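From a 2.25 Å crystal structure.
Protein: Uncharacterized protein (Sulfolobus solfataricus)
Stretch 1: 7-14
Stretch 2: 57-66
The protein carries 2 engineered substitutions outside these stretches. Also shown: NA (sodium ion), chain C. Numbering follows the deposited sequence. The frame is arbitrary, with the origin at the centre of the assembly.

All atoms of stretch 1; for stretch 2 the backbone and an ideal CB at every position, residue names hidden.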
# COMPACT_ATOMS: atom_id res chain seq x y z
N LEU A 7 3.16 -4.66 -6.01
CA LEU A 7 2.07 -3.95 -5.38
C LEU A 7 2.00 -2.59 -6.01
O LEU A 7 3.05 -1.96 -6.25
CB LEU A 7 2.39 -3.60 -3.95
CG LEU A 7 2.56 -4.73 -3.01
CD1 LEU A 7 3.03 -4.07 -1.68
CD2 LEU A 7 1.16 -5.28 -2.91
N VAL A 8 0.77 -2.14 -6.24
CA VAL A 8 0.56 -0.77 -6.60
C VAL A 8 -0.31 -0.22 -5.49
O VAL A 8 -1.41 -0.72 -5.25
CB VAL A 8 -0.24 -0.69 -7.88
CG1 VAL A 8 -0.48 0.75 -8.25
CG2 VAL A 8 0.57 -1.38 -8.93
N VAL A 9 0.17 0.82 -4.84
CA VAL A 9 -0.54 1.49 -3.80
C VAL A 9 -0.73 2.93 -4.25
O VAL A 9 0.21 3.65 -4.60
CB VAL A 9 0.34 1.45 -2.50
CG1 VAL A 9 -0.34 2.13 -1.32
CG2 VAL A 9 0.60 -0.02 -2.13
N TYR A 10 -1.95 3.44 -4.17
CA TYR A 10 -2.17 4.82 -4.64
C TYR A 10 -2.92 5.78 -3.65
O TYR A 10 -3.69 5.36 -2.71
CB TYR A 10 -2.80 4.81 -6.05
CG TYR A 10 -4.03 3.96 -6.18
CD1 TYR A 10 -3.94 2.61 -6.49
CD2 TYR A 10 -5.32 4.51 -6.00
CE1 TYR A 10 -5.11 1.80 -6.57
CE2 TYR A 10 -6.48 3.72 -6.11
CZ TYR A 10 -6.34 2.36 -6.40
OH TYR A 10 -7.45 1.55 -6.52
N ASP A 11 -2.72 7.07 -3.88
CA ASP A 11 -3.31 8.13 -3.10
C ASP A 11 -3.72 9.13 -4.20
O ASP A 11 -2.95 9.98 -4.68
CB ASP A 11 -2.23 8.62 -2.11
CG ASP A 11 -2.57 9.95 -1.41
OD1 ASP A 11 -3.65 10.56 -1.73
OD2 ASP A 11 -1.73 10.41 -0.56
N VAL A 12 -4.95 8.95 -4.68
CA VAL A 12 -5.44 9.72 -5.76
C VAL A 12 -6.58 10.60 -5.26
O VAL A 12 -7.62 10.07 -4.90
CB VAL A 12 -5.95 8.81 -6.88
CG1 VAL A 12 -6.69 9.62 -7.89
CG2 VAL A 12 -4.75 8.07 -7.53
N SER A 13 -6.38 11.93 -5.21
CA SER A 13 -7.42 12.86 -4.72
C SER A 13 -8.75 12.87 -5.48
O SER A 13 -9.77 12.63 -4.87
CB SER A 13 -6.90 14.29 -4.52
OG SER A 13 -6.23 14.34 -3.25
N ASP A 14 -8.74 13.13 -6.79
CA ASP A 14 -9.99 13.09 -7.60
C ASP A 14 -10.71 11.69 -7.62
O ASP A 14 -10.21 10.72 -8.22
CB ASP A 14 -9.66 13.60 -9.01
CG ASP A 14 -10.87 13.75 -9.88
OD1 ASP A 14 -11.98 13.31 -9.53
OD2 ASP A 14 -10.71 14.35 -10.97
N UNK A 57 -3.19 8.61 -16.03
CA UNK A 57 -4.45 8.74 -15.31
C UNK A 57 -4.36 9.69 -14.12
O UNK A 57 -5.27 10.46 -13.87
CB UNK A 57 -4.91 7.36 -14.83
N UNK A 58 -3.31 9.57 -13.32
CA UNK A 58 -3.31 10.33 -12.09
C UNK A 58 -2.80 11.75 -12.37
O UNK A 58 -2.10 11.97 -13.39
CB UNK A 58 -2.45 9.64 -11.03
N UNK A 59 -3.14 12.69 -11.47
CA UNK A 59 -2.53 14.04 -11.46
C UNK A 59 -1.19 13.94 -10.77
O UNK A 59 -1.11 13.80 -9.59
CB UNK A 59 -3.42 15.07 -10.76
N UNK A 60 -0.14 14.03 -11.54
CA UNK A 60 1.23 13.96 -11.06
C UNK A 60 1.76 15.08 -10.14
O UNK A 60 2.83 14.93 -9.50
CB UNK A 60 2.14 13.90 -12.29
N UNK A 61 1.02 16.18 -10.03
CA UNK A 61 1.45 17.21 -9.09
C UNK A 61 0.87 17.01 -7.74
O UNK A 61 1.35 17.64 -6.82
CB UNK A 61 1.08 18.60 -9.60
N UNK A 62 -0.13 16.14 -7.65
CA UNK A 62 -1.09 16.02 -6.55
C UNK A 62 -1.14 14.63 -5.99
O UNK A 62 -1.35 14.47 -4.81
CB UNK A 62 -2.49 16.43 -7.01
N UNK A 63 -1.10 13.63 -6.88
CA UNK A 63 -1.31 12.24 -6.50
C UNK A 63 0.02 11.57 -6.27
O UNK A 63 1.06 12.18 -6.64
CB UNK A 63 -2.11 11.49 -7.57
N UNK A 64 -0.02 10.40 -5.61
CA UNK A 64 1.16 9.59 -5.32
C UNK A 64 0.78 8.16 -5.60
O UNK A 64 -0.27 7.72 -5.16
CB UNK A 64 1.65 9.77 -3.88
N UNK A 65 1.64 7.43 -6.31
CA UNK A 65 1.47 6.03 -6.58
C UNK A 65 2.81 5.35 -6.35
O UNK A 65 3.85 5.83 -6.83
CB UNK A 65 0.95 5.79 -8.00
N UNK A 66 2.81 4.26 -5.61
CA UNK A 66 4.01 3.50 -5.42
C UNK A 66 3.88 2.18 -6.14
O UNK A 66 2.86 1.51 -6.06
CB UNK A 66 4.30 3.29 -3.93
NA NA C . -2.80 5.40 -0.05

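Position 57 lies out of reach of stretch 1, and nothing there limits the choice. The deposited residue is Ile-57, in the last part of a helix.

Position 58 has an extended backbone, and its ideal CB is 4.5 Å from Val-12 CG2. A methyl group invites an apolar partner, such as valine, isoleucine, leucine or alanine. It is Val-58. Its CG1 packs on Val-12 CG2 at 3.7 Å.

Positions 59 to 61 leave stretch 1. No ideal CB here has an atom of stretch 1 within 5.5 Å, so the turn itself must guide the choice. The backbone N of 62 and that of 63 both point back to the O of 59. Small polar residues that can bind free NH groups would suit such a turn. Position 59 is Asp-59: its OD1 accepts from the N of 61 at 2.7 Å. Position 60 is Thr-60 and position 61 is Asn-61, neither in contact with stretch 1.

Position 62 points sideways, its ideal CB 5.5 Å from Ser-13 CB. The space is loose, and many small or medium side chains would fit. It is Thr-62. Its CG2 comes to 3.9 Å from Ser-13 CB, while its OG1 gives a weak hydrogen bond to Asp-59 OD2 at 3.2 Å.

Position 63 is the most telling. Its ideal CB is 3.4 Å from Asp-11 O and 4.9 Å from Ser-13 N. The NH of Ser-13 is a donor that a short acceptor could reach; aspartate or asparagine would suit. It is Asp-63. Its CB points sideways, but its end comes nearer to stretch 1. OD1 accepts from Ser-13 N at 3.0 Å, nearly in line (165°). OD2 accepts from Asp-59 N at 3.1 Å, so one carboxylate ties its own turn to stretch 1. Water 2 extends this link: it donates to Asp-63 OD2 (2.8 Å) and accepts from Asp-14 N (2.6 Å).

Position 64 pairs with Asp-11 in an antiparallel bridge. Its N donates to Asp-11 O at 3.1 Å, and its O accepts from Asp-11 N at 2.8 Å. The ideal CB is 4.4 Å from Asp-11 CB, on the same face. Beta-branched, polar or basic side chains could all stand there. It is Ile-64, whose CD1 lies 3.7 Å from Asp-11 OD2.

Position 65 faces Tyr-10 across a non-hydrogen-bonded pair. Its ideal CB is 4.3 Å from Tyr-10 CB and 5.2 Å from Val-8 CG1. This calls for a branched apolar residue: valine, isoleucine or leucine. It is Val-65. CG2 meets Tyr-10 CB and CG1 meets Val-8 CG1, each at 3.7 Å.

Position 66 pairs with Val-9. Its N donates to Val-9 O at 2.9 Å, and its O accepts from Val-9 N at 3.0 Å. The CB shares a face with the Val-9 side chain, so aliphatic or aromatic residues would suit. It is His-66. The CB atoms of His-66 and Val-9 are 4.4 Å apart. The ring leads away, and ND1 is hydrogen-bonded elsewhere in the structure.

Stretch 2 57-66: IVDTNTDIVH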
# COMPACT_ATOMS: atom_id res chain seq x y z
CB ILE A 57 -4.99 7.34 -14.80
CG1 ILE A 57 -5.47 6.50 -15.99
CG2 ILE A 57 -6.18 7.53 -13.77
CD1 ILE A 57 -5.63 5.02 -15.62
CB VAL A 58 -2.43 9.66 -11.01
CG1 VAL A 58 -2.92 8.19 -10.79
CG2 VAL A 58 -0.93 9.78 -11.36
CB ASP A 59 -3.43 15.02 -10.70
CG ASP A 59 -2.86 16.45 -10.61
OD1 ASP A 59 -1.60 16.70 -10.64
OD2 ASP A 59 -3.73 17.33 -10.46
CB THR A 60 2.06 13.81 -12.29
OG1 THR A 60 2.00 12.42 -12.62
CG2 THR A 60 3.53 14.33 -12.14
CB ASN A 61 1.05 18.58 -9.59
CG ASN A 61 1.58 18.82 -10.96
OD1 ASN A 61 0.80 18.86 -11.93
ND2 ASN A 61 2.92 18.88 -11.09
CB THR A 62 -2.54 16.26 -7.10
OG1 THR A 62 -2.66 17.63 -7.45
CG2 THR A 62 -3.71 15.80 -6.15
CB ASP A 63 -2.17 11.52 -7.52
CG ASP A 63 -3.52 12.16 -7.61
OD1 ASP A 63 -3.90 12.84 -6.59
OD2 ASP A 63 -4.20 12.03 -8.68
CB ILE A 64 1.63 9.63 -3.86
CG1 ILE A 64 1.83 11.05 -3.37
CG2 ILE A 64 3.01 9.00 -3.73
CD1 ILE A 64 1.60 11.21 -1.84
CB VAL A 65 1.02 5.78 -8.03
CG1 VAL A 65 0.80 4.26 -8.24
CG2 VAL A 65 -0.35 6.45 -8.32
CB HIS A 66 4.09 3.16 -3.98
CG HIS A 66 4.75 4.21 -3.20
ND1 HIS A 66 4.10 5.39 -2.89
CD2 HIS A 66 6.01 4.32 -2.72
CE1 HIS A 66 4.96 6.20 -2.26
NE2 HIS A 66 6.12 5.57 -2.14
O HOH W 1 -3.96 12.75 -3.62
O HOH W 2 -6.44 13.60 -8.00
O HOH W 3 -3.40 2.69 0.40
O HOH W 4 -5.43 6.10 -0.12
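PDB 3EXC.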